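Local atomic coordinates of esterase (uncultured bacterium FLS12, PDB entry 4RGY), a protein that hydrolyses esters at low temperature and alkaline pH, probably as a serine hydrolase of the alpha/beta-hydrolase fold. Residues V22-E27 / F110-T115; C212-F217 / Y238-G243; L135-P140 / E196-S201; L48-S53 / P79-S84. All coordinates share one frame; numbering follows the deposited sequence.

Contact 1: residues V22-E27 / F110-T115; sequences VILPQE and FFPLAT
V22 and F111 reach toward each other tip to tip, and the first kind of interaction here is a CH-pi contact. CG1 of V22 sits over one face of the F111 ring, 4.1 Å from the ring centroid and 18° off its normal, displaced toward the rim. V22 CG1 is anti to the backbone N (chi1 171°), which places it over that face, while the other methyl, V22 CG2, comes within 3.7 Å of F111 CE2.

The second kind is aliphatic contact made by the forked end of L24, whose two methyls serve different partners. L24 CD1 lies 3.7 Å from F111 CD1, approaching the ring obliquely, and is also 3.8 Å from P112 CD. The other branch, L24 CD2, meets L113 CD2 at 3.7 Å. No hydrogen bond joins the two segments. The only backbone bond within 110-115 is a weak one from L113 N to F111 O (2.8 Å), and it belongs to an inverse gamma turn centred on P112; F111, P112 and L113, the three residues of this turn, each present atoms to L24. F110 of a second subunit packs on F111 and P112.

The contact thus fastens the chain leaving helix 95-110 to strand 16-25 of the central sheet. F111 also meets the ring of F5 on strand 2-11, and L113 continues onto A75 and V77 of strand 75-79.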
loop_
_atom_site.group_PDB
_atom_site.type_symbol
_atom_site.label_atom_id
_atom_site.label_comp_id
_atom_site.label_asym_id
_atom_site.label_seq_id
_atom_site.Cartn_x
_atom_site.Cartn_y
_atom_site.Cartn_z
ATOM N N VAL A 22 -2.596 1.065 10.621
ATOM C CA VAL A 22 -2.185 0.914 12.013
ATOM C C VAL A 22 -0.738 1.356 12.162
ATOM O O VAL A 22 0.117 1.011 11.343
ATOM C CB VAL A 22 -2.345 -0.554 12.484
ATOM C CG1 VAL A 22 -1.712 -0.769 13.848
ATOM C CG2 VAL A 22 -3.822 -0.948 12.509
ATOM N N ILE A 23 -0.453 2.130 13.206
ATOM C CA ILE A 23 0.942 2.379 13.545
ATOM C C ILE A 23 1.253 1.809 14.922
ATOM O O ILE A 23 0.470 1.969 15.863
ATOM C CB ILE A 23 1.340 3.856 13.430
ATOM C CG1 ILE A 23 0.336 4.757 14.114
ATOM C CG2 ILE A 23 1.458 4.263 11.967
ATOM C CD1 ILE A 23 0.711 6.236 14.023
ATOM N N LEU A 24 2.381 1.103 15.001
ATOM C CA LEU A 24 2.796 0.386 16.202
ATOM C C LEU A 24 4.171 0.862 16.600
ATOM O O LEU A 24 5.035 1.036 15.744
ATOM C CB LEU A 24 2.956 -1.105 15.905
ATOM C CG LEU A 24 1.886 -2.168 16.036
ATOM C CD1 LEU A 24 2.560 -3.543 15.912
ATOM C CD2 LEU A 24 1.136 -2.040 17.357
ATOM N N PRO A 25 4.404 1.036 17.906
ATOM C CA PRO A 25 5.782 1.250 18.340
ATOM C C PRO A 25 6.619 0.006 18.064
ATOM O O PRO A 25 6.120 -1.108 18.223
ATOM C CB PRO A 25 5.641 1.463 19.853
ATOM C CG PRO A 25 4.187 1.853 20.063
ATOM C CD PRO A 25 3.440 1.090 19.021
ATOM N N GLN A 26 7.864 0.199 17.637
ATOM C CA GLN A 26 8.795 -0.916 17.469
ATOM C C GLN A 26 9.598 -1.138 18.747
ATOM O O GLN A 26 10.014 -0.183 19.392
ATOM C CB GLN A 26 9.761 -0.658 16.311
ATOM C CG GLN A 26 9.170 -0.924 14.950
ATOM C CD GLN A 26 10.208 -0.901 13.841
ATOM O OE1 GLN A 26 11.291 -1.480 13.956
ATOM N NE2 GLN A 26 9.883 -0.219 12.766
ATOM N N GLU A 27 9.810 -2.400 19.107
ATOM C CA GLU A 27 10.586 -2.729 20.302
ATOM C C GLU A 27 12.060 -2.398 20.108
ATOM O O GLU A 27 12.534 -2.297 18.975
ATOM C CB GLU A 27 10.423 -4.210 20.656
ATOM C CG GLU A 27 8.986 -4.628 20.929
ATOM C CD GLU A 27 8.887 -5.979 21.611
ATOM O OE1 GLU A 27 9.494 -6.145 22.691
ATOM O OE2 GLU A 27 8.206 -6.876 21.068
ATOM N N PHE A 110 -4.723 -9.065 15.530
ATOM C CA PHE A 110 -3.592 -8.942 14.613
ATOM C C PHE A 110 -2.329 -8.423 15.306
ATOM O O PHE A 110 -1.206 -8.839 14.988
ATOM C CB PHE A 110 -3.910 -7.946 13.494
ATOM C CG PHE A 110 -5.064 -8.331 12.607
ATOM C CD1 PHE A 110 -5.448 -9.654 12.438
ATOM C CD2 PHE A 110 -5.750 -7.343 11.910
ATOM C CE1 PHE A 110 -6.515 -9.977 11.599
ATOM C CE2 PHE A 110 -6.811 -7.654 11.080
ATOM C CZ PHE A 110 -7.198 -8.969 10.925
ATOM N N PHE A 111 -2.508 -7.466 16.214
ATOM C CA PHE A 111 -1.411 -6.669 16.753
ATOM C C PHE A 111 -1.340 -6.765 18.274
ATOM O O PHE A 111 -2.332 -7.107 18.926
ATOM C CB PHE A 111 -1.555 -5.197 16.320
ATOM C CG PHE A 111 -1.460 -4.988 14.828
ATOM C CD1 PHE A 111 -0.247 -5.160 14.167
ATOM C CD2 PHE A 111 -2.575 -4.617 14.094
ATOM C CE1 PHE A 111 -0.157 -4.967 12.798
ATOM C CE2 PHE A 111 -2.485 -4.425 12.719
ATOM C CZ PHE A 111 -1.268 -4.598 12.078
ATOM N N PRO A 112 -0.168 -6.468 18.849
ATOM C CA PRO A 112 0.016 -6.579 20.301
ATOM C C PRO A 112 -0.559 -5.359 21.017
ATOM O O PRO A 112 0.173 -4.530 21.567
ATOM C CB PRO A 112 1.540 -6.665 20.445
ATOM C CG PRO A 112 2.064 -5.913 19.280
ATOM C CD PRO A 112 1.100 -6.181 18.155
ATOM N N LEU A 113 -1.886 -5.275 20.994
ATOM C CA LEU A 113 -2.611 -4.137 21.543
ATOM C C LEU A 113 -3.277 -4.472 22.871
ATOM O O LEU A 113 -3.768 -5.586 23.072
ATOM C CB LEU A 113 -3.678 -3.684 20.548
ATOM C CG LEU A 113 -3.210 -3.409 19.117
ATOM C CD1 LEU A 113 -4.387 -2.894 18.310
ATOM C CD2 LEU A 113 -2.068 -2.419 19.074
ATOM N N ALA A 114 -3.296 -3.490 23.768
ATOM C CA ALA A 114 -3.995 -3.620 25.049
ATOM C C ALA A 114 -5.495 -3.796 24.874
ATOM O O ALA A 114 -6.072 -3.403 23.858
ATOM C CB ALA A 114 -3.721 -2.409 25.925
ATOM N N THR A 115 -6.122 -4.380 25.890
ATOM C CA THR A 115 -7.570 -4.530 25.935
ATOM C C THR A 115 -8.158 -3.717 27.082
ATOM O O THR A 115 -9.312 -3.301 27.031
ATOM C CB THR A 115 -7.961 -6.009 26.114
ATOM O OG1 THR A 115 -7.233 -6.564 27.217
ATOM C CG2 THR A 115 -7.611 -6.794 24.874
#

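Contact 2: residues C212-F217 / Y238-G243; sequences CGTEDF and YEESPG
The carbonyl oxygen of G243 receives two groups from the facing turn: E215 N as a hydrogen bond of 2.9 Å, almost in line with the C=O, and G213 CA as a CH...O contact of 3.4 Å. This is the far end of a beta-alpha-beta unit, in which parallel strands 207-213 and 236-241 are linked by helix 219-232, and the chain after the first strand folds into a type I turn from G213 to D216. Further back, C212 N bonds to E239 O, and within the turn T214 N reaches S241 O at 3.0 Å from a position tilted out of the carbonyl plane.

E215 returns the bond to G243. Its chain bends at chi2 (71°), which turns CD back toward the facing loop, and OE1 accepts G243 N at 2.9 Å nearly along its own C-O axis. The other oxygen, E215 OE2, takes the hydroxyl of T214 at 2.6 Å from above the carboxylate plane. One carboxylate therefore ties the turn to the loop after strand 236-241.

D216 closes that turn with its own N bonded to G213 O. Its OD2 bonds to H245 ND1 and its OD1 to L218 N, consistent with the acid of a Ser-His-Asp triad. E240 OE1 bonds to Y219 OH, and the methyl T214 CG2 crosses the E240 side chain at about a right angle, 4.0 Å from E240 CD.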
loop_
_atom_site.group_PDB
_atom_site.type_symbol
_atom_site.label_atom_id
_atom_site.label_comp_id
_atom_site.label_asym_id
_atom_site.label_seq_id
_atom_site.Cartn_x
_atom_site.Cartn_y
_atom_site.Cartn_z
ATOM N N CYS A 212 -13.291 22.944 18.833
ATOM C CA CYS A 212 -13.783 23.364 17.520
ATOM C C CYS A 212 -13.178 24.699 17.111
ATOM O O CYS A 212 -12.963 25.577 17.957
ATOM C CB CYS A 212 -15.314 23.468 17.528
ATOM S SG CYS A 212 -16.044 23.626 15.888
ATOM N N GLY A 213 -12.894 24.848 15.817
ATOM C CA GLY A 213 -12.483 26.137 15.276
ATOM C C GLY A 213 -13.671 27.086 15.231
ATOM O O GLY A 213 -14.780 26.680 14.877
ATOM N N THR A 214 -13.447 28.355 15.574
ATOM C CA THR A 214 -14.557 29.297 15.732
ATOM C C THR A 214 -15.227 29.703 14.415
ATOM O O THR A 214 -16.307 30.297 14.429
ATOM C CB THR A 214 -14.138 30.555 16.544
ATOM O OG1 THR A 214 -12.943 31.121 15.992
ATOM C CG2 THR A 214 -13.893 30.183 18.007
ATOM N N GLU A 215 -14.599 29.377 13.287
ATOM C CA GLU A 215 -15.181 29.663 11.974
ATOM C C GLU A 215 -15.707 28.417 11.265
ATOM O O GLU A 215 -16.125 28.481 10.112
ATOM C CB GLU A 215 -14.174 30.390 11.072
ATOM C CG GLU A 215 -13.817 31.801 11.529
ATOM C CD GLU A 215 -12.963 31.807 12.777
ATOM O OE1 GLU A 215 -11.879 31.197 12.748
ATOM O OE2 GLU A 215 -13.383 32.411 13.788
ATOM N N ASP A 216 -15.699 27.287 11.964
ATOM C CA ASP A 216 -16.217 26.038 11.421
ATOM C C ASP A 216 -17.725 26.149 11.266
ATOM O O ASP A 216 -18.395 26.764 12.095
ATOM C CB ASP A 216 -15.874 24.899 12.391
ATOM C CG ASP A 216 -15.990 23.513 11.762
ATOM O OD1 ASP A 216 -17.068 23.168 11.242
ATOM O OD2 ASP A 216 -14.983 22.764 11.804
ATOM N N PHE A 217 -18.272 25.554 10.210
ATOM C CA PHE A 217 -19.722 25.532 10.038
ATOM C C PHE A 217 -20.397 24.813 11.202
ATOM O O PHE A 217 -21.559 25.083 11.513
ATOM C CB PHE A 217 -20.127 24.917 8.687
ATOM C CG PHE A 217 -19.848 23.445 8.563
ATOM C CD1 PHE A 217 -18.554 22.952 8.672
ATOM C CD2 PHE A 217 -20.878 22.556 8.288
ATOM C CE1 PHE A 217 -18.297 21.608 8.554
ATOM C CE2 PHE A 217 -20.631 21.209 8.159
ATOM C CZ PHE A 217 -19.338 20.732 8.287
ATOM N N TYR A 238 -12.856 21.657 27.213
ATOM C CA TYR A 238 -13.345 22.324 26.008
ATOM C C TYR A 238 -12.331 23.356 25.540
ATOM O O TYR A 238 -11.860 24.170 26.337
ATOM C CB TYR A 238 -14.700 23.024 26.242
ATOM C CG TYR A 238 -15.151 23.802 25.020
ATOM C CD1 TYR A 238 -15.829 23.165 23.986
ATOM C CD2 TYR A 238 -14.857 25.161 24.876
ATOM C CE1 TYR A 238 -16.223 23.858 22.854
ATOM C CE2 TYR A 238 -15.244 25.864 23.732
ATOM C CZ TYR A 238 -15.925 25.201 22.730
ATOM O OH TYR A 238 -16.332 25.863 21.586
ATOM N N GLU A 239 -12.010 23.346 24.249
ATOM C CA GLU A 239 -11.084 24.319 23.685
ATOM C C GLU A 239 -11.627 24.858 22.381
ATOM O O GLU A 239 -12.233 24.121 21.605
ATOM C CB GLU A 239 -9.714 23.676 23.434
ATOM C CG GLU A 239 -9.058 23.081 24.663
ATOM C CD GLU A 239 -7.587 22.744 24.456
ATOM O OE1 GLU A 239 -7.202 22.264 23.368
ATOM O OE2 GLU A 239 -6.812 22.962 25.405
ATOM N N GLU A 240 -11.399 26.138 22.127
ATOM C CA GLU A 240 -11.766 26.728 20.854
ATOM C C GLU A 240 -10.718 27.774 20.515
ATOM O O GLU A 240 -10.043 28.295 21.408
ATOM C CB GLU A 240 -13.160 27.356 20.915
ATOM C CG GLU A 240 -13.243 28.581 21.814
ATOM C CD GLU A 240 -14.618 29.228 21.798
ATOM O OE1 GLU A 240 -15.626 28.519 21.606
ATOM O OE2 GLU A 240 -14.687 30.463 21.975
ATOM N N SER A 241 -10.582 28.069 19.227
ATOM C CA SER A 241 -9.592 29.021 18.730
ATOM C C SER A 241 -9.899 29.222 17.251
ATOM O O SER A 241 -10.709 28.487 16.696
ATOM C CB SER A 241 -8.168 28.488 18.940
ATOM O OG SER A 241 -7.968 27.251 18.277
ATOM N N PRO A 242 -9.275 30.224 16.605
ATOM C CA PRO A 242 -9.575 30.424 15.183
ATOM C C PRO A 242 -9.317 29.182 14.338
ATOM O O PRO A 242 -8.311 28.494 14.527
ATOM C CB PRO A 242 -8.606 31.540 14.788
ATOM C CG PRO A 242 -8.438 32.322 16.040
ATOM C CD PRO A 242 -8.419 31.301 17.135
ATOM N N GLY A 243 -10.232 28.892 13.423
ATOM C CA GLY A 243 -10.084 27.713 12.596
ATOM C C GLY A 243 -11.340 27.341 11.848
ATOM O O GLY A 243 -12.456 27.707 12.227
#

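Contact 3: residues L135-P140 / E196-S201; sequences LGMRHP and ERMAQS
M198 presents its terminal methyl to the C-terminal end of the facing helix. M198 CE lies 3.8 Å from the carbonyl oxygen of M137 and 4.1 Å from P140 CB, the P140 ring and the M198 chain running alongside in opposite senses. Its sulfur touches the next side chain, M198 SD being 4.1 Å from M137 CG, where the two methionines cross at about a right angle. M198 CG is anti to the backbone N (chi1 -171°), and further bends at chi2 and chi3 carry the sulfur and methyl to the M137 backbone and P140. No direct hydrogen bond joins the two segments.

Polar contact is made through water instead. One molecule donates to M137 O at 3.0 Å and accepts from R197 NH1 at 3.2 Å, lying in the plane of the guanidinium at its edge. The same carbonyl oxygen thus faces both the methyl of M198 and this water. Helix 127-138 and helix 191-200 meet here at their C-terminal ends, both flanking the central beta sheet of the alpha/beta-hydrolase fold, and H139 is the first residue to leave helical geometry in the former.

Beside the water, R138 CD comes within 4.2 Å of R197 NH1, approaching it obliquely. The like charges stay apart, R138 NE being 4.8 Å from R197 NH1, and R138 NH2 forms a long, weak ion pair with D188. Farther out, M137 also rests on L191, L194 and A195 of helix 191-200, M198 on V205 and L234, and P140 on P206, while R117 NE bonds to P140 O.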
loop_
_atom_site.group_PDB
_atom_site.type_symbol
_atom_site.label_atom_id
_atom_site.label_comp_id
_atom_site.label_asym_id
_atom_site.label_seq_id
_atom_site.Cartn_x
_atom_site.Cartn_y
_atom_site.Cartn_z
ATOM N N LEU A 135 -18.983 6.367 21.173
ATOM C CA LEU A 135 -18.278 5.241 21.778
ATOM C C LEU A 135 -18.032 5.465 23.267
ATOM O O LEU A 135 -18.306 4.581 24.082
ATOM C CB LEU A 135 -16.955 4.987 21.056
ATOM C CG LEU A 135 -17.125 4.253 19.720
ATOM C CD1 LEU A 135 -15.853 4.405 18.899
ATOM C CD2 LEU A 135 -17.450 2.771 19.911
ATOM N N GLY A 136 -17.537 6.647 23.626
ATOM C CA GLY A 136 -17.203 6.923 25.009
ATOM C C GLY A 136 -18.422 6.929 25.915
ATOM O O GLY A 136 -18.339 6.505 27.073
ATOM N N MET A 137 -19.552 7.395 25.397
ATOM C CA MET A 137 -20.751 7.525 26.222
ATOM C C MET A 137 -21.680 6.306 26.171
ATOM O O MET A 137 -22.503 6.109 27.076
ATOM C CB MET A 137 -21.492 8.826 25.893
ATOM C CG MET A 137 -20.668 10.069 26.235
ATOM S SD MET A 137 -21.664 11.572 26.253
ATOM C CE MET A 137 -21.896 11.852 24.513
ATOM N N ARG A 138 -21.563 5.491 25.124
ATOM C CA ARG A 138 -22.308 4.234 25.056
ATOM C C ARG A 138 -21.533 3.130 25.755
ATOM O O ARG A 138 -22.124 2.229 26.360
ATOM C CB ARG A 138 -22.609 3.837 23.605
ATOM C CG ARG A 138 -23.625 4.728 22.902
ATOM C CD ARG A 138 -25.068 4.332 23.232
ATOM N NE ARG A 138 -25.396 3.040 22.631
ATOM C CZ ARG A 138 -25.823 2.883 21.381
ATOM N NH1 ARG A 138 -26.011 3.946 20.602
ATOM N NH2 ARG A 138 -26.066 1.662 20.910
ATOM N N HIS A 139 -20.207 3.200 25.674
ATOM C CA HIS A 139 -19.362 2.192 26.297
ATOM C C HIS A 139 -18.293 2.802 27.195
ATOM O O HIS A 139 -17.103 2.606 26.965
ATOM C CB HIS A 139 -18.724 1.317 25.220
ATOM C CG HIS A 139 -19.711 0.476 24.474
ATOM N ND1 HIS A 139 -20.376 -0.585 25.056
ATOM C CD2 HIS A 139 -20.165 0.546 23.200
ATOM C CE1 HIS A 139 -21.183 -1.137 24.169
ATOM N NE2 HIS A 139 -21.073 -0.470 23.033
ATOM N N PRO A 140 -18.712 3.524 28.244
ATOM C CA PRO A 140 -17.737 4.177 29.120
ATOM C C PRO A 140 -16.852 3.168 29.842
ATOM O O PRO A 140 -15.782 3.534 30.325
ATOM C CB PRO A 140 -18.623 4.930 30.119
ATOM C CG PRO A 140 -19.895 4.185 30.131
ATOM C CD PRO A 140 -20.094 3.708 28.724
ATOM N N GLU A 196 -26.884 13.155 29.063
ATOM C CA GLU A 196 -27.781 13.099 30.221
ATOM C C GLU A 196 -27.638 11.792 31.001
ATOM O O GLU A 196 -27.690 11.778 32.234
ATOM C CB GLU A 196 -29.243 13.338 29.814
ATOM C CG GLU A 196 -29.503 14.737 29.273
ATOM C CD GLU A 196 -30.966 15.113 29.283
ATOM O OE1 GLU A 196 -31.608 14.984 30.347
ATOM O OE2 GLU A 196 -31.475 15.532 28.223
ATOM N N ARG A 197 -27.461 10.680 30.289
ATOM C CA ARG A 197 -27.212 9.411 30.967
ATOM C C ARG A 197 -25.928 9.485 31.780
ATOM O O ARG A 197 -25.892 9.087 32.947
ATOM C CB ARG A 197 -27.065 8.261 29.970
ATOM C CG ARG A 197 -28.193 8.103 28.984
ATOM C CD ARG A 197 -27.855 6.922 28.083
ATOM N NE ARG A 197 -28.865 6.695 27.062
ATOM C CZ ARG A 197 -28.889 5.641 26.250
ATOM N NH1 ARG A 197 -27.941 4.718 26.326
ATOM N NH2 ARG A 197 -29.854 5.530 25.354
ATOM N N MET A 198 -24.868 9.989 31.155
ATOM C CA MET A 198 -23.567 10.035 31.805
ATOM C C MET A 198 -23.559 10.915 33.051
ATOM O O MET A 198 -22.885 10.607 34.031
ATOM C CB MET A 198 -22.504 10.521 30.825
ATOM C CG MET A 198 -21.098 10.382 31.360
ATOM S SD MET A 198 -20.101 9.380 30.264
ATOM C CE MET A 198 -21.262 8.026 30.056
ATOM N N ALA A 199 -24.322 11.999 33.018
ATOM C CA ALA A 199 -24.344 12.947 34.125
ATOM C C ALA A 199 -24.909 12.317 35.398
ATOM O O ALA A 199 -24.641 12.792 36.505
ATOM C CB ALA A 199 -25.140 14.161 33.738
ATOM N N GLN A 200 -25.690 11.250 35.234
ATOM C CA GLN A 200 -26.333 10.585 36.365
ATOM C C GLN A 200 -25.668 9.254 36.697
ATOM O O GLN A 200 -26.057 8.578 37.652
ATOM C CB GLN A 200 -27.821 10.359 36.088
ATOM C CG GLN A 200 -28.594 11.628 35.824
ATOM C CD GLN A 200 -30.087 11.479 36.076
ATOM O OE1 GLN A 200 -30.533 10.541 36.744
ATOM N NE2 GLN A 200 -30.868 12.409 35.541
ATOM N N SER A 201 -24.665 8.882 35.910
ATOM C CA SER A 201 -23.996 7.600 36.085
ATOM C C SER A 201 -23.181 7.564 37.371
ATOM O O SER A 201 -22.528 8.541 37.730
ATOM C CB SER A 201 -23.087 7.309 34.886
ATOM O OG SER A 201 -22.291 6.151 35.102
HETATM O O HOH W 1 -25.103 4.643 27.697
#

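Contact 4: residues L48-S53 / P79-S84; sequences LLHGLS and PAVHRS
From L49 facing P79 (CA to CA 6.7 Å) to L52 facing R83 (CA to CA 6.1 Å), the two chains leave the parallel strands 45-49 and 75-79 in similar directions, 31° apart end to end. Waters bridge the backbones here: one donates to both L48 O and P79 O, and a second accepts from H50 N while donating to P79 O.

The H50 imidazole bridges the two chains directly. CG lies between the backbone N and the carbonyl carbon (chi1 67°), and the ring points toward 79-84, where NE2 accepts V81 N at 2.9 Å with a nearly straight N-H...N angle of 166°. Groups of P79, A80 and H82 line the ring edge, and V81 CG2 lies 3.6 Å from H50 CE1. The other ring nitrogen, ND1, donates to G51 O at 2.8 Å, near the ring plane. In strand 45-49, L49 CD2 meets P79 CG obliquely.

Farther along, L52 CD1 lies over the centre of one face of the R83 guanidinium, 3.7 Å from R83 CZ, while S53 CB stands at its edge, 3.9 Å from R83 NH1. The guanidinium is also held by a salt bridge to E173 and a hydrogen bond to G15 O of a third subunit.

The two hydrogen bonds of H50, at NE2 and ND1, hold the ring's rotation and are most simply read as a neutral imidazole protonated on ND1. As in other alpha/beta-hydrolases with a His-Gly pair after this strand, the loop probably helps to shape the oxyanion hole.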
loop_
_atom_site.group_PDB
_atom_site.type_symbol
_atom_site.label_atom_id
_atom_site.label_comp_id
_atom_site.label_asym_id
_atom_site.label_seq_id
_atom_site.Cartn_x
_atom_site.Cartn_y
_atom_site.Cartn_z
ATOM N N LEU A 48 -8.469 6.165 16.108
ATOM C CA LEU A 48 -8.458 7.524 15.567
ATOM C C LEU A 48 -9.331 7.552 14.324
ATOM O O LEU A 48 -9.003 6.954 13.292
ATOM C CB LEU A 48 -7.017 7.946 15.264
ATOM C CG LEU A 48 -6.766 9.385 14.804
ATOM C CD1 LEU A 48 -7.302 10.417 15.799
ATOM C CD2 LEU A 48 -5.275 9.601 14.577
ATOM N N LEU A 49 -10.476 8.220 14.462
ATOM C CA LEU A 49 -11.576 8.115 13.508
ATOM C C LEU A 49 -11.617 9.246 12.485
ATOM O O LEU A 49 -11.377 10.415 12.811
ATOM C CB LEU A 49 -12.890 8.048 14.266
ATOM C CG LEU A 49 -12.903 7.019 15.400
ATOM C CD1 LEU A 49 -14.273 7.002 16.067
ATOM C CD2 LEU A 49 -12.501 5.638 14.899
ATOM N N HIS A 50 -11.934 8.889 11.243
ATOM C CA HIS A 50 -11.959 9.864 10.146
ATOM C C HIS A 50 -13.257 10.655 10.058
ATOM O O HIS A 50 -14.241 10.351 10.728
ATOM C CB HIS A 50 -11.651 9.195 8.797
ATOM C CG HIS A 50 -12.698 8.226 8.320
ATOM N ND1 HIS A 50 -13.966 8.616 7.930
ATOM C CD2 HIS A 50 -12.653 6.882 8.154
ATOM C CE1 HIS A 50 -14.650 7.551 7.540
ATOM N NE2 HIS A 50 -13.877 6.486 7.673
ATOM N N GLY A 51 -13.249 11.681 9.211
ATOM C CA GLY A 51 -14.421 12.518 9.034
ATOM C C GLY A 51 -15.296 12.154 7.845
ATOM O O GLY A 51 -15.142 11.079 7.233
ATOM N N LEU A 52 -16.263 13.022 7.545
ATOM C CA LEU A 52 -17.211 12.754 6.470
ATOM C C LEU A 52 -16.543 12.894 5.111
ATOM O O LEU A 52 -16.018 13.950 4.791
ATOM C CB LEU A 52 -18.425 13.689 6.581
ATOM C CG LEU A 52 -19.474 13.601 5.470
ATOM C CD1 LEU A 52 -20.096 12.218 5.442
ATOM C CD2 LEU A 52 -20.537 14.686 5.656
ATOM N N SER A 53 -16.610 11.811 4.334
ATOM C CA SER A 53 -15.972 11.637 3.014
ATOM C C SER A 53 -14.557 11.078 3.089
ATOM O O SER A 53 -13.970 10.766 2.054
ATOM C CB SER A 53 -16.011 12.892 2.113
ATOM O OG SER A 53 -14.983 13.825 2.440
ATOM N N PRO A 79 -9.366 3.201 11.177
ATOM C CA PRO A 79 -10.203 2.382 10.299
ATOM C C PRO A 79 -11.063 3.216 9.360
ATOM O O PRO A 79 -10.986 4.444 9.415
ATOM C CB PRO A 79 -11.107 1.690 11.285
ATOM C CG PRO A 79 -11.326 2.716 12.372
ATOM C CD PRO A 79 -10.034 3.505 12.456
ATOM N N ALA A 80 -11.829 2.547 8.501
ATOM C CA ALA A 80 -12.707 3.199 7.530
ATOM C C ALA A 80 -14.154 2.823 7.791
ATOM O O ALA A 80 -14.462 1.645 8.019
ATOM C CB ALA A 80 -12.310 2.793 6.122
ATOM N N VAL A 81 -15.053 3.806 7.751
ATOM C CA VAL A 81 -16.479 3.523 7.914
ATOM C C VAL A 81 -17.356 4.155 6.839
ATOM O O VAL A 81 -18.579 4.271 7.020
ATOM C CB VAL A 81 -17.014 3.947 9.298
ATOM C CG1 VAL A 81 -16.230 3.239 10.396
ATOM C CG2 VAL A 81 -16.943 5.470 9.462
ATOM N N HIS A 82 -16.739 4.568 5.735
ATOM C CA HIS A 82 -17.482 5.158 4.622
ATOM C C HIS A 82 -18.324 6.346 5.104
ATOM O O HIS A 82 -17.875 7.074 5.989
ATOM C CB HIS A 82 -18.274 4.068 3.903
ATOM C CG HIS A 82 -17.409 2.916 3.504
ATOM N ND1 HIS A 82 -17.763 1.601 3.719
ATOM C CD2 HIS A 82 -16.169 2.887 2.957
ATOM C CE1 HIS A 82 -16.790 0.814 3.298
ATOM N NE2 HIS A 82 -15.810 1.569 2.834
ATOM N N ARG A 83 -19.514 6.566 4.549
ATOM C CA ARG A 83 -20.314 7.729 4.931
ATOM C C ARG A 83 -21.434 7.314 5.885
ATOM O O ARG A 83 -22.604 7.635 5.674
ATOM C CB ARG A 83 -20.871 8.439 3.691
ATOM C CG ARG A 83 -19.800 9.023 2.767
ATOM C CD ARG A 83 -20.419 9.606 1.497
ATOM N NE ARG A 83 -21.398 10.643 1.823
ATOM C CZ ARG A 83 -21.115 11.941 1.901
ATOM N NH1 ARG A 83 -19.886 12.381 1.641
ATOM N NH2 ARG A 83 -22.069 12.807 2.223
ATOM N N SER A 84 -21.063 6.618 6.955
ATOM C CA SER A 84 -22.038 5.957 7.822
ATOM C C SER A 84 -22.343 6.660 9.136
ATOM O O SER A 84 -23.258 6.257 9.845
ATOM C CB SER A 84 -21.512 4.584 8.184
ATOM O OG SER A 84 -20.355 4.703 8.990
HETATM O O HOH W 2 -9.352 6.656 10.514
HETATM O O HOH W 3 -12.602 5.879 11.331
HETATM O O HOH W 4 -16.392 9.047 4.797
#

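How the contacts relate
Following the chain from the N terminus, contact 1 opens on strand 16-25, and contact 4 both opens and closes before contact 1 is completed at 110-115, so contact 4 lies wholly within its span. Contact 3 follows, joining helices 127-138 and 191-200, and contact 2 comes last, closing the unit from strand 207-213 to strand 236-241. No two contacts cross. Contacts 1, 4 and 2 reach the same sheet, with contacts 1 and 2 on opposite sides of the chain's centre, about 33 Å apart between centres. Contact 3 ties flanking helices together and touches contact 4, where L135 CD1 lies 4.2 Å from L49 CD1.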